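Local coordinates for uncharacterized protein (Bacteroides ovatus CL02T12C04, PDB 6PTM) that probably hydrolyses carrageenan from the chain end, as an exo-acting glycoside hydrolase of family GH42, at residues Asn190-Asn198 against Lys219-Asn230; Ile271-Gly280 against Leu378-Asp386. One frame throughout, in Å; residues are numbered along the deposited sequence.

Overall arrangement
Interaction 1 pairs two neighbouring parallel strands of a beta/alpha barrel, and interaction 2 packs two helices of the layer outside it. Their centres lie 13 Å apart, and helix 261-278, which supplies one side of interaction 2, also packs against the strands of interaction 1. There Val227 CG2 is 3.6 Å from Met278 SD, Phe194 CD2 is 3.7 Å from Met278 CE, and Met196 SD packs 3.2 Å from Thr274 OG1. Another side of this helix receives helix 358-385. An ethanediol molecule, probably from the crystallisation liquor, sits beside Asn230 at the C-terminal end of the strands, the end where barrels of this kind carry their active sites.

Interaction 1 of 2, residues Asn190-Asn198 against Lys219-Asn230; sequences NLDGFFMTN and KEDGSIGFVFLN. With EDO (1,2-ethanediol), chain B.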
loop_
_atom_site.group_PDB
_atom_site.type_symbol
_atom_site.label_atom_id
_atom_site.label_comp_id
_atom_site.label_asym_id
_atom_site.label_seq_id
_atom_site.Cartn_x
_atom_site.Cartn_y
_atom_site.Cartn_z
ATOM N N ASN A 190 11.406 12.732 9.534
ATOM C CA ASN A 190 10.942 14.035 10.090
ATOM C C ASN A 190 9.529 14.352 9.566
ATOM O O ASN A 190 9.259 15.474 9.093
ATOM C CB ASN A 190 11.996 15.116 9.841
ATOM C CG ASN A 190 11.710 16.378 10.622
ATOM O OD1 ASN A 190 10.989 16.326 11.603
ATOM N ND2 ASN A 190 12.339 17.470 10.239
ATOM N N LEU A 191 8.618 13.401 9.693
ATOM C CA LEU A 191 7.223 13.571 9.238
ATOM C C LEU A 191 6.460 14.412 10.258
ATOM O O LEU A 191 6.383 14.015 11.430
ATOM C CB LEU A 191 6.578 12.198 9.095
ATOM C CG LEU A 191 5.170 12.217 8.514
ATOM C CD1 LEU A 191 5.188 12.678 7.051
ATOM C CD2 LEU A 191 4.572 10.823 8.635
ATOM N N ASP A 192 5.919 15.530 9.794
ATOM C CA ASP A 192 5.123 16.460 10.626
ATOM C C ASP A 192 3.661 16.077 10.420
ATOM O O ASP A 192 3.374 15.070 9.711
ATOM C CB ASP A 192 5.397 17.905 10.212
ATOM C CG ASP A 192 5.183 18.971 11.286
ATOM O OD1 ASP A 192 4.382 18.727 12.236
ATOM O OD2 ASP A 192 5.767 20.066 11.115
ATOM N N GLY A 193 2.766 16.898 10.957
ATOM C CA GLY A 193 1.329 16.768 10.701
ATOM C C GLY A 193 0.502 17.301 11.842
ATOM O O GLY A 193 1.040 17.982 12.741
ATOM N N PHE A 194 -0.796 17.077 11.744
ATOM C CA PHE A 194 -1.796 17.640 12.668
ATOM C C PHE A 194 -2.957 16.651 12.758
ATOM O O PHE A 194 -3.339 16.068 11.733
ATOM C CB PHE A 194 -2.222 19.038 12.221
ATOM C CG PHE A 194 -3.078 19.693 13.268
ATOM C CD1 PHE A 194 -2.501 20.229 14.410
ATOM C CD2 PHE A 194 -4.460 19.715 13.154
ATOM C CE1 PHE A 194 -3.296 20.775 15.417
ATOM C CE2 PHE A 194 -5.248 20.282 14.154
ATOM C CZ PHE A 194 -4.665 20.822 15.278
ATOM N N PHE A 195 -3.427 16.393 13.977
ATOM C CA PHE A 195 -4.545 15.462 14.268
ATOM C C PHE A 195 -5.761 16.298 14.651
ATOM O O PHE A 195 -5.623 17.187 15.471
ATOM C CB PHE A 195 -4.182 14.540 15.429
ATOM C CG PHE A 195 -5.320 13.678 15.902
ATOM C CD1 PHE A 195 -6.134 14.078 16.954
ATOM C CD2 PHE A 195 -5.580 12.465 15.292
ATOM C CE1 PHE A 195 -7.180 13.272 17.380
ATOM C CE2 PHE A 195 -6.611 11.653 15.729
ATOM C CZ PHE A 195 -7.421 12.067 16.760
ATOM N N MET A 196 -6.924 16.009 14.098
ATOM C CA MET A 196 -8.175 16.598 14.624
ATOM C C MET A 196 -9.312 15.585 14.525
ATOM O O MET A 196 -9.140 14.548 13.874
ATOM C CB MET A 196 -8.540 17.878 13.873
ATOM C CG MET A 196 -8.688 17.691 12.405
ATOM S SD MET A 196 -8.947 19.341 11.740
ATOM C CE MET A 196 -9.199 18.877 10.027
ATOM N N THR A 197 -10.420 15.900 15.192
ATOM C CA THR A 197 -11.588 15.023 15.382
ATOM C C THR A 197 -12.842 15.894 15.369
ATOM O O THR A 197 -12.788 17.077 15.836
ATOM C CB THR A 197 -11.428 14.200 16.668
ATOM O OG1 THR A 197 -12.610 13.425 16.768
ATOM C CG2 THR A 197 -11.240 15.025 17.921
ATOM N N ASN A 198 -13.954 15.333 14.893
ATOM C CA ASN A 198 -15.236 16.055 14.996
ATOM C C ASN A 198 -15.542 16.388 16.467
ATOM O O ASN A 198 -16.288 17.319 16.688
ATOM C CB ASN A 198 -16.341 15.303 14.279
ATOM C CG ASN A 198 -16.107 15.323 12.787
ATOM O OD1 ASN A 198 -16.182 16.369 12.163
ATOM N ND2 ASN A 198 -15.853 14.172 12.221
ATOM N N LYS A 219 1.489 26.689 15.612
ATOM C CA LYS A 219 2.230 25.619 14.900
ATOM C C LYS A 219 3.050 26.225 13.754
ATOM O O LYS A 219 2.517 26.900 12.885
ATOM C CB LYS A 219 1.240 24.546 14.460
ATOM C CG LYS A 219 1.870 23.312 13.861
ATOM C CD LYS A 219 0.848 22.242 13.551
ATOM C CE LYS A 219 1.496 21.105 12.811
ATOM N NZ LYS A 219 2.569 20.529 13.632
ATOM N N GLU A 220 4.330 25.920 13.721
ATOM C CA GLU A 220 5.235 26.376 12.653
ATOM C C GLU A 220 4.886 25.671 11.345
ATOM O O GLU A 220 4.371 24.551 11.411
ATOM C CB GLU A 220 6.676 26.009 12.993
ATOM C CG GLU A 220 7.253 26.736 14.196
ATOM C CD GLU A 220 8.633 26.190 14.552
ATOM O OE1 GLU A 220 9.190 25.380 13.738
ATOM O OE2 GLU A 220 9.155 26.557 15.630
ATOM N N ASP A 221 5.281 26.277 10.232
ATOM C CA ASP A 221 5.179 25.713 8.866
ATOM C C ASP A 221 5.692 24.268 8.844
ATOM O O ASP A 221 4.987 23.430 8.264
ATOM C CB ASP A 221 5.965 26.548 7.871
ATOM C CG ASP A 221 5.061 26.993 6.764
ATOM O OD1 ASP A 221 5.065 26.313 5.693
ATOM O OD2 ASP A 221 4.311 27.975 7.022
ATOM N N GLY A 222 6.915 24.049 9.343
ATOM C CA GLY A 222 7.435 22.765 9.857
ATOM C C GLY A 222 7.999 21.899 8.744
ATOM O O GLY A 222 8.481 22.451 7.754
ATOM N N SER A 223 7.967 20.581 8.915
ATOM C CA SER A 223 8.466 19.623 7.902
ATOM C C SER A 223 7.290 19.030 7.138
ATOM O O SER A 223 6.111 19.272 7.542
ATOM C CB SER A 223 9.329 18.559 8.526
ATOM O OG SER A 223 8.650 17.943 9.602
ATOM N N ILE A 224 7.580 18.299 6.058
ATOM C CA ILE A 224 6.490 17.762 5.220
ATOM C C ILE A 224 5.673 16.841 6.123
ATOM O O ILE A 224 6.255 16.131 6.951
ATOM C CB ILE A 224 6.980 17.084 3.934
ATOM C CG1 ILE A 224 5.806 16.917 2.976
ATOM C CG2 ILE A 224 7.720 15.787 4.253
ATOM C CD1 ILE A 224 6.182 16.548 1.543
ATOM N N GLY A 225 4.361 16.950 6.031
ATOM C CA GLY A 225 3.455 16.305 6.985
ATOM C C GLY A 225 2.087 16.083 6.392
ATOM O O GLY A 225 1.816 16.501 5.230
ATOM N N PHE A 226 1.242 15.425 7.158
ATOM C CA PHE A 226 -0.164 15.234 6.749
ATOM C C PHE A 226 -1.108 15.517 7.923
ATOM O O PHE A 226 -0.723 15.503 9.122
ATOM C CB PHE A 226 -0.335 13.854 6.129
ATOM C CG PHE A 226 -0.464 12.715 7.097
ATOM C CD1 PHE A 226 0.655 12.171 7.699
ATOM C CD2 PHE A 226 -1.689 12.137 7.354
ATOM C CE1 PHE A 226 0.555 11.102 8.568
ATOM C CE2 PHE A 226 -1.782 11.036 8.192
ATOM C CZ PHE A 226 -0.659 10.512 8.789
ATOM N N VAL A 227 -2.348 15.838 7.558
ATOM C CA VAL A 227 -3.457 16.100 8.521
ATOM C C VAL A 227 -4.294 14.825 8.641
ATOM O O VAL A 227 -4.690 14.246 7.616
ATOM C CB VAL A 227 -4.304 17.299 8.082
ATOM C CG1 VAL A 227 -5.417 17.592 9.073
ATOM C CG2 VAL A 227 -3.437 18.527 7.861
ATOM N N PHE A 228 -4.521 14.390 9.865
ATOM C CA PHE A 228 -5.249 13.133 10.182
ATOM C C PHE A 228 -6.653 13.513 10.640
ATOM O O PHE A 228 -6.766 14.126 11.721
ATOM C CB PHE A 228 -4.474 12.387 11.258
ATOM C CG PHE A 228 -4.949 10.989 11.557
ATOM C CD1 PHE A 228 -6.143 10.761 12.214
ATOM C CD2 PHE A 228 -4.154 9.899 11.251
ATOM C CE1 PHE A 228 -6.558 9.465 12.486
ATOM C CE2 PHE A 228 -4.550 8.608 11.582
ATOM C CZ PHE A 228 -5.744 8.399 12.202
ATOM N N LEU A 229 -7.690 13.168 9.870
ATOM C CA LEU A 229 -9.095 13.354 10.311
ATOM C C LEU A 229 -9.567 12.088 11.011
ATOM O O LEU A 229 -9.643 11.027 10.339
ATOM C CB LEU A 229 -9.993 13.662 9.120
ATOM C CG LEU A 229 -10.026 15.122 8.698
ATOM C CD1 LEU A 229 -8.726 15.486 8.020
ATOM C CD2 LEU A 229 -11.239 15.399 7.782
ATOM N N ASN A 230 -9.875 12.214 12.301
ATOM C CA ASN A 230 -10.471 11.156 13.149
ATOM C C ASN A 230 -11.984 11.162 12.989
ATOM O O ASN A 230 -12.561 12.270 12.921
ATOM C CB ASN A 230 -10.153 11.346 14.625
ATOM C CG ASN A 230 -11.069 10.513 15.496
ATOM O OD1 ASN A 230 -12.196 10.945 15.795
ATOM N ND2 ASN A 230 -10.584 9.328 15.872
HETATM C C1 EDO B . -7.522 7.112 15.284
HETATM O O1 EDO B . -7.935 8.457 15.487
HETATM C C2 EDO B . -8.442 6.470 14.309
HETATM O O2 EDO B . -9.807 6.401 14.733
HETATM O O HOH W 1 4.920 22.145 12.500
HETATM O O HOH W 2 -14.762 12.633 14.640
#
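The carboxylate of Asp192 is gripped on both oxygens where two parallel strands begin. OD1 meets Lys219 NZ on its syn side in a 2.9 Å salt bridge, and Gly193 N on its anti side at 2.8 Å, both donors approaching from one face of the carboxylate. OD2 turns its anti lone pair to Ser223 N, 3.2 Å away, and accepts from a water that also joins Lys219 NZ to Glu220 O. A lysine suits this place because its long chain passes Phe194 CD1 before a bend at the end (chi4 60°) carries NZ back to the aspartate; the ammonium also makes a cation-pi contact with Tyr283. With an alanine in place of Asp192, Lys219 would probably lose its counter-charge and the loop at Ser223 an anchor. Gly193 follows with a phi of 152°, where a CB would collide with the carbonyl oxygen of Asp192, so only glycine fits comfortably.

Farther along, nearly straight backbone hydrogen bonds join the strands: Phe228 N to Phe194 O, Met196 N to Phe228 O and Asn230 N to Met196 O. Phe194, Met196, Val227 and Leu229 fill one face with apolar bulk, Met196 CE lying 4.0 Å from Leu229 CD1. On the other, Phe195 and Phe228 lie side by side, their rings 5.6 Å apart between centroids and inclined by 35°. At the far end Thr197 OG1 donates to Asn230 OD1 (2.7 Å) from above the amide plane. Asn230, able to accept and donate at once, offers ND2 to O1 of an ethanediol at 2.8 Å, and that oxygen sits at the edge of the Phe195 ring. Connected through helix 210-218, which covers Phe194, strands 192-197 and 225-230 form a beta-alpha-beta crossover, the connection from which the TIM barrel characteristic of family GH42 is built.

Interaction 2 of 2, residues Ile271-Gly280 against Leu378-Asp386; sequences IKGTVPYMAG and LKNEIRKYD
Leu378 opens the floor of a hole that receives Ile271: its CD2 lies 4.2 Å from Ile271 CD1. One turn on, Glu381 supplies its aliphatic CB, 3.8 Å from the same CD1, while its carboxylate turns away to a salt bridge with Lys384 and a hydrogen bond from Ser268. Ile382 comes next, its CG1 4.0 Å from Ile271 CG2. Branched at CB, Ile271 sets CD1 by the side chains of Leu378, Glu381 and Ile382, while CG2 presses on the Glu381 backbone and also meets Ile382 and Tyr385.

Tyr385 is the reciprocal knob, lodged among Ile271, Lys272, Val275 and Pro276. Its CG points away from its own carbonyl carbon (chi1 -55°), which lays the ring along helix 271-278. Lys272 CA stands over one face in a CH-pi contact, 3.9 Å from the centroid, and Lys384 CB covers the opposite face. Pro276 CG flanks CD2, and Lys272 CG runs past the hydroxyl. Next in sequence, Asp386 sets its CB 3.7 Å from both Val275 CG1 and Ala279 CB; the small alanine lets the backbones draw close here. The carboxylate of Asp386 is bound by Tyr288 OH and Gln388 N.

No hydrogen bond links the segments. The helical segments 271-278 and 378-385 cross at -52°, their axes 8.9 Å apart at closest approach, a knobs-into-holes packing that joins two neighbouring helices of the outer layer of a TIM barrel.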
loop_
_atom_site.group_PDB
_atom_site.type_symbol
_atom_site.label_atom_id
_atom_site.label_comp_id
_atom_site.label_asym_id
_atom_site.label_seq_id
_atom_site.Cartn_x
_atom_site.Cartn_y
_atom_site.Cartn_z
ATOM N N ILE A 271 -13.946 21.613 9.518
ATOM C CA ILE A 271 -12.996 21.944 8.418
ATOM C C ILE A 271 -12.882 23.467 8.285
ATOM O O ILE A 271 -11.772 23.963 8.210
ATOM C CB ILE A 271 -13.444 21.202 7.152
ATOM C CG1 ILE A 271 -13.151 19.710 7.297
ATOM C CG2 ILE A 271 -12.788 21.757 5.920
ATOM C CD1 ILE A 271 -13.911 18.820 6.331
ATOM N N LYS A 272 -14.011 24.177 8.330
ATOM C CA LYS A 272 -14.144 25.661 8.282
ATOM C C LYS A 272 -13.317 26.291 9.413
ATOM O O LYS A 272 -12.657 27.289 9.157
ATOM C CB LYS A 272 -15.647 25.937 8.406
ATOM C CG LYS A 272 -16.162 27.361 8.352
ATOM C CD LYS A 272 -17.697 27.371 8.299
ATOM C CE LYS A 272 -18.357 28.357 9.233
ATOM N NZ LYS A 272 -17.996 29.747 8.872
ATOM N N GLY A 273 -13.290 25.682 10.597
ATOM C CA GLY A 273 -12.721 26.303 11.801
ATOM C C GLY A 273 -11.248 25.980 11.980
ATOM O O GLY A 273 -10.624 26.596 12.880
ATOM N N THR A 274 -10.699 25.065 11.166
ATOM C CA THR A 274 -9.323 24.555 11.349
ATOM C C THR A 274 -8.499 24.776 10.083
ATOM O O THR A 274 -7.390 25.288 10.205
ATOM C CB THR A 274 -9.324 23.079 11.782
ATOM O OG1 THR A 274 -9.955 22.272 10.776
ATOM C CG2 THR A 274 -10.011 22.897 13.119
ATOM N N VAL A 275 -9.000 24.375 8.917
ATOM C CA VAL A 275 -8.165 24.312 7.686
ATOM C C VAL A 275 -7.635 25.689 7.308
ATOM O O VAL A 275 -6.495 25.738 6.866
ATOM C CB VAL A 275 -8.888 23.559 6.547
ATOM C CG1 VAL A 275 -8.259 23.764 5.185
ATOM C CG2 VAL A 275 -8.947 22.094 6.888
ATOM N N PRO A 276 -8.312 26.852 7.516
ATOM C CA PRO A 276 -7.679 28.144 7.230
ATOM C C PRO A 276 -6.315 28.382 7.903
ATOM O O PRO A 276 -5.527 29.075 7.356
ATOM C CB PRO A 276 -8.717 29.162 7.735
ATOM C CG PRO A 276 -10.019 28.439 7.478
ATOM C CD PRO A 276 -9.715 27.023 7.939
ATOM N N TYR A 277 -6.055 27.777 9.052
ATOM C CA TYR A 277 -4.764 27.892 9.766
ATOM C C TYR A 277 -3.691 27.011 9.116
ATOM O O TYR A 277 -2.498 27.293 9.327
ATOM C CB TYR A 277 -4.940 27.482 11.223
ATOM C CG TYR A 277 -5.751 28.444 12.047
ATOM C CD1 TYR A 277 -5.214 29.637 12.493
ATOM C CD2 TYR A 277 -7.056 28.155 12.392
ATOM C CE1 TYR A 277 -5.950 30.504 13.291
ATOM C CE2 TYR A 277 -7.813 29.013 13.177
ATOM C CZ TYR A 277 -7.252 30.195 13.644
ATOM O OH TYR A 277 -8.019 31.042 14.414
ATOM N N MET A 278 -4.090 25.984 8.361
ATOM C CA MET A 278 -3.173 24.933 7.860
ATOM C C MET A 278 -2.837 25.217 6.393
ATOM O O MET A 278 -1.849 24.607 5.897
ATOM C CB MET A 278 -3.807 23.537 7.894
ATOM C CG MET A 278 -4.425 23.179 9.183
ATOM S SD MET A 278 -5.042 21.474 9.151
ATOM C CE MET A 278 -6.233 21.552 10.480
ATOM N N ALA A 279 -3.642 26.037 5.702
ATOM C CA ALA A 279 -3.668 26.069 4.222
ATOM C C ALA A 279 -2.289 26.478 3.697
ATOM O O ALA A 279 -1.735 27.499 4.174
ATOM C CB ALA A 279 -4.749 26.991 3.711
ATOM N N GLY A 280 -1.712 25.658 2.817
ATOM C CA GLY A 280 -0.454 25.973 2.121
ATOM C C GLY A 280 0.753 25.594 2.951
ATOM O O GLY A 280 1.871 25.735 2.458
ATOM N N LEU A 378 -16.025 15.402 1.929
ATOM C CA LEU A 378 -14.940 15.848 2.860
ATOM C C LEU A 378 -13.865 16.622 2.087
ATOM O O LEU A 378 -13.468 17.704 2.540
ATOM C CB LEU A 378 -14.326 14.634 3.575
ATOM C CG LEU A 378 -15.202 13.985 4.638
ATOM C CD1 LEU A 378 -14.489 12.779 5.247
ATOM C CD2 LEU A 378 -15.636 14.983 5.736
ATOM N N LYS A 379 -13.406 16.078 0.961
ATOM C CA LYS A 379 -12.409 16.720 0.078
ATOM C C LYS A 379 -12.928 18.078 -0.409
ATOM O O LYS A 379 -12.145 19.069 -0.317
ATOM C CB LYS A 379 -12.056 15.837 -1.122
ATOM C CG LYS A 379 -11.192 16.531 -2.164
ATOM C CD LYS A 379 -10.862 15.711 -3.390
ATOM C CE LYS A 379 -12.086 15.170 -4.092
ATOM N NZ LYS A 379 -11.754 14.665 -5.453
ATOM N N ASN A 380 -14.184 18.174 -0.853
ATOM C CA ASN A 380 -14.702 19.473 -1.379
ATOM C C ASN A 380 -14.782 20.489 -0.237
ATOM O O ASN A 380 -14.439 21.641 -0.490
ATOM C CB ASN A 380 -16.007 19.362 -2.164
ATOM C CG ASN A 380 -15.860 18.441 -3.355
ATOM O OD1 ASN A 380 -14.769 18.312 -3.935
ATOM N ND2 ASN A 380 -16.938 17.737 -3.683
ATOM N N GLU A 381 -15.074 20.081 1.000
ATOM C CA GLU A 381 -15.060 21.025 2.152
ATOM C C GLU A 381 -13.637 21.531 2.411
ATOM O O GLU A 381 -13.486 22.775 2.518
ATOM C CB GLU A 381 -15.698 20.440 3.410
ATOM C CG GLU A 381 -17.175 20.150 3.227
ATOM C CD GLU A 381 -18.028 21.382 2.960
ATOM O OE1 GLU A 381 -18.218 22.162 3.886
ATOM O OE2 GLU A 381 -18.384 21.622 1.790
ATOM N N ILE A 382 -12.637 20.641 2.450
ATOM C CA ILE A 382 -11.218 21.025 2.682
ATOM C C ILE A 382 -10.802 22.001 1.585
ATOM O O ILE A 382 -10.263 23.051 1.942
ATOM C CB ILE A 382 -10.297 19.800 2.774
ATOM C CG1 ILE A 382 -10.601 18.980 4.030
ATOM C CG2 ILE A 382 -8.839 20.200 2.708
ATOM C CD1 ILE A 382 -10.001 17.609 4.020
ATOM N N ARG A 383 -11.124 21.720 0.314
ATOM C CA ARG A 383 -10.672 22.537 -0.838
ATOM C C ARG A 383 -11.216 23.975 -0.782
ATOM O O ARG A 383 -10.504 24.838 -1.313
ATOM C CB ARG A 383 -11.014 21.852 -2.161
ATOM C CG ARG A 383 -10.166 20.613 -2.402
ATOM C CD ARG A 383 -8.805 20.915 -3.002
ATOM N NE ARG A 383 -9.002 21.496 -4.313
ATOM C CZ ARG A 383 -9.391 20.823 -5.382
ATOM N NH1 ARG A 383 -9.574 19.514 -5.300
ATOM N NH2 ARG A 383 -9.594 21.474 -6.523
ATOM N N LYS A 384 -12.378 24.214 -0.158
ATOM C CA LYS A 384 -12.969 25.562 0.069
ATOM C C LYS A 384 -12.006 26.434 0.872
ATOM O O LYS A 384 -11.975 27.601 0.577
ATOM C CB LYS A 384 -14.274 25.520 0.858
ATOM C CG LYS A 384 -15.438 24.964 0.051
ATOM C CD LYS A 384 -16.788 25.078 0.722
ATOM C CE LYS A 384 -17.851 24.309 -0.044
ATOM N NZ LYS A 384 -19.052 24.160 0.792
ATOM N N TYR A 385 -11.261 25.876 1.831
ATOM C CA TYR A 385 -10.343 26.627 2.723
ATOM C C TYR A 385 -8.881 26.433 2.300
ATOM O O TYR A 385 -8.072 27.339 2.541
ATOM C CB TYR A 385 -10.702 26.293 4.168
ATOM C CG TYR A 385 -12.157 26.559 4.440
ATOM C CD1 TYR A 385 -13.105 25.547 4.394
ATOM C CD2 TYR A 385 -12.601 27.857 4.597
ATOM C CE1 TYR A 385 -14.452 25.803 4.589
ATOM C CE2 TYR A 385 -13.943 28.134 4.783
ATOM C CZ TYR A 385 -14.868 27.107 4.759
ATOM O OH TYR A 385 -16.168 27.422 4.966
ATOM N N ASP A 386 -8.525 25.346 1.623
ATOM C CA ASP A 386 -7.133 25.142 1.123
ATOM C C ASP A 386 -7.187 24.657 -0.321
ATOM O O ASP A 386 -7.217 23.448 -0.577
ATOM C CB ASP A 386 -6.378 24.126 1.987
ATOM C CG ASP A 386 -4.955 23.866 1.527
ATOM O OD1 ASP A 386 -4.558 24.452 0.510
ATOM O OD2 ASP A 386 -4.285 23.022 2.147
#